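Local coordinates for competence protein PILN (Thermus thermophilus, PDB 4BHQ) that probably forms part of the inner membrane platform on which type IV pilus assembly begins, through a periplasmic domain that pairs with a second copy of itself, at residues Ser54-Asn62 with Val73-Arg81. Sequence-based numbering, arbitrary orientation.
Sequences SQYLAAFIN and VALRSVSAR
Ser-54 O accepts hydrogen bonds from Val-78 N at 3.1 Å and from Ala-58 N, on opposite faces of the carbonyl plane. Ser-54 OG donates to Gln-55 OE1 at 2.7 Å. The bent chain of Gln-55 (chi2 60°) brings NE2 back to Arg-76 O in a weak bond. Leu-57 CD2 lies 3.7 Å from Val-78 CG1, the two side chains crossing at about a right angle. Ala-58 CB presses on the backbone, 3.4 Å from Leu-75 O, so helix and strand come close. Ile-61 CG2 meets Leu-75 CD1. Asn-62 bonds both backbone polar groups of Leu-75. Its OD1 accepts from Leu-75 N at 2.8 Å and its ND2 gives to Leu-75 O at 2.7 Å, each in the acceptor's carbonyl plane. A water also links OD1 to Val-73 O. With a leucine here, Leu-75 N and O would probably be left without mates, and the water without one acceptor. The helix lies against strand 73-82, near antiparallel to residues 73-75 (151°) but crossing 77-81 at 120°. This strand, outermost within the chain, pairs with strand 102-112, with a classic beta bulge at Arg-76 and Ser-77 facing Gln-109. Phe-60 stacks on Phe-106 of the second subunit.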
# COMPACT_ATOMS: atom_id res chain seq x y z
N SER A 54 4.47 -3.62 -8.67
CA SER A 54 3.31 -2.75 -8.61
C SER A 54 2.00 -3.50 -8.37
O SER A 54 1.08 -3.01 -7.69
CB SER A 54 3.29 -1.87 -9.87
OG SER A 54 2.86 -2.70 -10.95
N GLN A 55 1.97 -4.73 -8.83
CA GLN A 55 0.78 -5.62 -8.61
C GLN A 55 0.80 -6.25 -7.20
O GLN A 55 -0.25 -6.41 -6.57
CB GLN A 55 0.74 -6.77 -9.67
CG GLN A 55 0.11 -6.30 -11.04
CD GLN A 55 0.91 -5.15 -11.62
OE1 GLN A 55 2.14 -5.21 -11.71
NE2 GLN A 55 0.24 -4.08 -11.94
N TYR A 56 1.98 -6.64 -6.72
CA TYR A 56 2.09 -7.22 -5.38
C TYR A 56 1.75 -6.16 -4.34
O TYR A 56 1.06 -6.44 -3.36
CB TYR A 56 3.48 -7.80 -5.12
CG TYR A 56 3.76 -9.14 -5.82
CD1 TYR A 56 3.17 -10.32 -5.36
CD2 TYR A 56 4.61 -9.22 -6.93
CE1 TYR A 56 3.43 -11.54 -5.92
CE2 TYR A 56 4.91 -10.42 -7.52
CZ TYR A 56 4.29 -11.58 -7.03
OH TYR A 56 4.57 -12.76 -7.62
N LEU A 57 2.29 -4.95 -4.54
CA LEU A 57 1.94 -3.82 -3.65
C LEU A 57 0.45 -3.49 -3.73
O LEU A 57 -0.20 -3.26 -2.66
CB LEU A 57 2.82 -2.61 -4.02
CG LEU A 57 2.63 -1.29 -3.25
CD1 LEU A 57 2.73 -1.58 -1.74
CD2 LEU A 57 3.67 -0.24 -3.72
N ALA A 58 -0.11 -3.43 -4.91
CA ALA A 58 -1.61 -3.17 -4.95
C ALA A 58 -2.36 -4.24 -4.15
O ALA A 58 -3.25 -3.94 -3.40
CB ALA A 58 -2.11 -3.16 -6.45
N ALA A 59 -2.00 -5.52 -4.36
CA ALA A 59 -2.67 -6.61 -3.68
C ALA A 59 -2.51 -6.50 -2.16
O ALA A 59 -3.46 -6.73 -1.41
CB ALA A 59 -2.07 -8.00 -4.14
N PHE A 60 -1.31 -6.18 -1.71
CA PHE A 60 -1.05 -6.00 -0.25
C PHE A 60 -1.93 -4.91 0.31
O PHE A 60 -2.59 -5.07 1.36
CB PHE A 60 0.45 -5.61 -0.03
CG PHE A 60 0.73 -5.13 1.39
CD1 PHE A 60 0.65 -6.03 2.48
CD2 PHE A 60 0.93 -3.78 1.65
CE1 PHE A 60 0.83 -5.56 3.82
CE2 PHE A 60 1.12 -3.33 2.95
CZ PHE A 60 1.06 -4.23 4.04
N ILE A 61 -1.99 -3.76 -0.39
CA ILE A 61 -2.83 -2.66 0.07
C ILE A 61 -4.31 -3.04 0.10
O ILE A 61 -5.00 -2.73 1.06
CB ILE A 61 -2.61 -1.41 -0.79
CG1 ILE A 61 -1.11 -0.92 -0.56
CG2 ILE A 61 -3.65 -0.32 -0.36
CD1 ILE A 61 -0.66 0.19 -1.52
N ASN A 62 -4.78 -3.77 -0.91
CA ASN A 62 -6.16 -4.18 -0.93
C ASN A 62 -6.49 -5.18 0.17
O ASN A 62 -7.68 -5.34 0.53
CB ASN A 62 -6.50 -4.86 -2.29
CG ASN A 62 -6.51 -3.89 -3.45
OD1 ASN A 62 -6.57 -2.66 -3.26
ND2 ASN A 62 -6.36 -4.42 -4.64
N VAL A 73 -12.49 1.37 -2.77
CA VAL A 73 -11.47 1.57 -3.79
C VAL A 73 -10.44 0.45 -3.76
O VAL A 73 -9.76 0.20 -2.73
CB VAL A 73 -10.76 2.92 -3.63
CG1 VAL A 73 -9.58 3.02 -4.60
CG2 VAL A 73 -11.77 4.06 -3.92
N ALA A 74 -10.34 -0.28 -4.86
CA ALA A 74 -9.32 -1.34 -4.97
C ALA A 74 -8.23 -0.93 -5.92
O ALA A 74 -8.52 -0.49 -7.06
CB ALA A 74 -9.99 -2.63 -5.43
N LEU A 75 -6.97 -1.10 -5.52
CA LEU A 75 -5.89 -0.76 -6.43
C LEU A 75 -5.51 -1.98 -7.27
O LEU A 75 -5.51 -3.10 -6.79
CB LEU A 75 -4.71 -0.13 -5.64
CG LEU A 75 -5.16 1.14 -4.82
CD1 LEU A 75 -4.08 1.61 -3.91
CD2 LEU A 75 -5.46 2.27 -5.84
N ARG A 76 -5.09 -1.73 -8.52
CA ARG A 76 -4.67 -2.76 -9.44
C ARG A 76 -3.21 -2.62 -9.77
O ARG A 76 -2.52 -3.60 -10.19
CB ARG A 76 -5.48 -2.69 -10.76
CG ARG A 76 -6.94 -2.94 -10.52
CD ARG A 76 -7.06 -4.45 -9.99
NE ARG A 76 -8.46 -4.68 -9.65
CZ ARG A 76 -8.86 -5.54 -8.74
NH1 ARG A 76 -7.93 -6.27 -8.04
NH2 ARG A 76 -10.14 -5.71 -8.61
N SER A 77 -2.69 -1.41 -9.61
CA SER A 77 -1.26 -1.19 -9.83
C SER A 77 -0.84 0.02 -9.05
O SER A 77 -1.51 1.05 -9.06
CB SER A 77 -0.96 -0.99 -11.35
OG SER A 77 0.44 -0.73 -11.50
N VAL A 78 0.26 -0.12 -8.33
CA VAL A 78 0.83 1.03 -7.62
C VAL A 78 2.33 1.04 -7.89
O VAL A 78 3.08 0.21 -7.32
CB VAL A 78 0.61 0.91 -6.09
CG1 VAL A 78 1.30 2.08 -5.39
CG2 VAL A 78 -0.90 0.83 -5.71
N SER A 79 2.79 1.98 -8.71
CA SER A 79 4.22 2.04 -9.07
C SER A 79 4.78 3.29 -8.40
O SER A 79 4.10 4.27 -8.23
CB SER A 79 4.41 2.12 -10.60
OG SER A 79 4.38 3.50 -11.00
N ALA A 80 6.00 3.24 -7.95
CA ALA A 80 6.63 4.37 -7.27
C ALA A 80 7.88 4.76 -8.03
O ALA A 80 8.51 3.91 -8.65
CB ALA A 80 6.98 3.94 -5.84
N ARG A 81 8.26 6.03 -7.97
CA ARG A 81 9.54 6.43 -8.53
C ARG A 81 10.03 7.68 -7.82
O ARG A 81 9.23 8.48 -7.38
CB ARG A 81 9.48 6.66 -10.05
CG ARG A 81 8.73 7.94 -10.44
CD ARG A 81 8.76 8.15 -11.97
NE ARG A 81 7.99 9.30 -12.37
CZ ARG A 81 8.52 10.44 -12.78
NH1 ARG A 81 9.86 10.56 -12.90
NH2 ARG A 81 7.74 11.44 -13.05
O HOH W 1 -7.03 -0.47 -1.83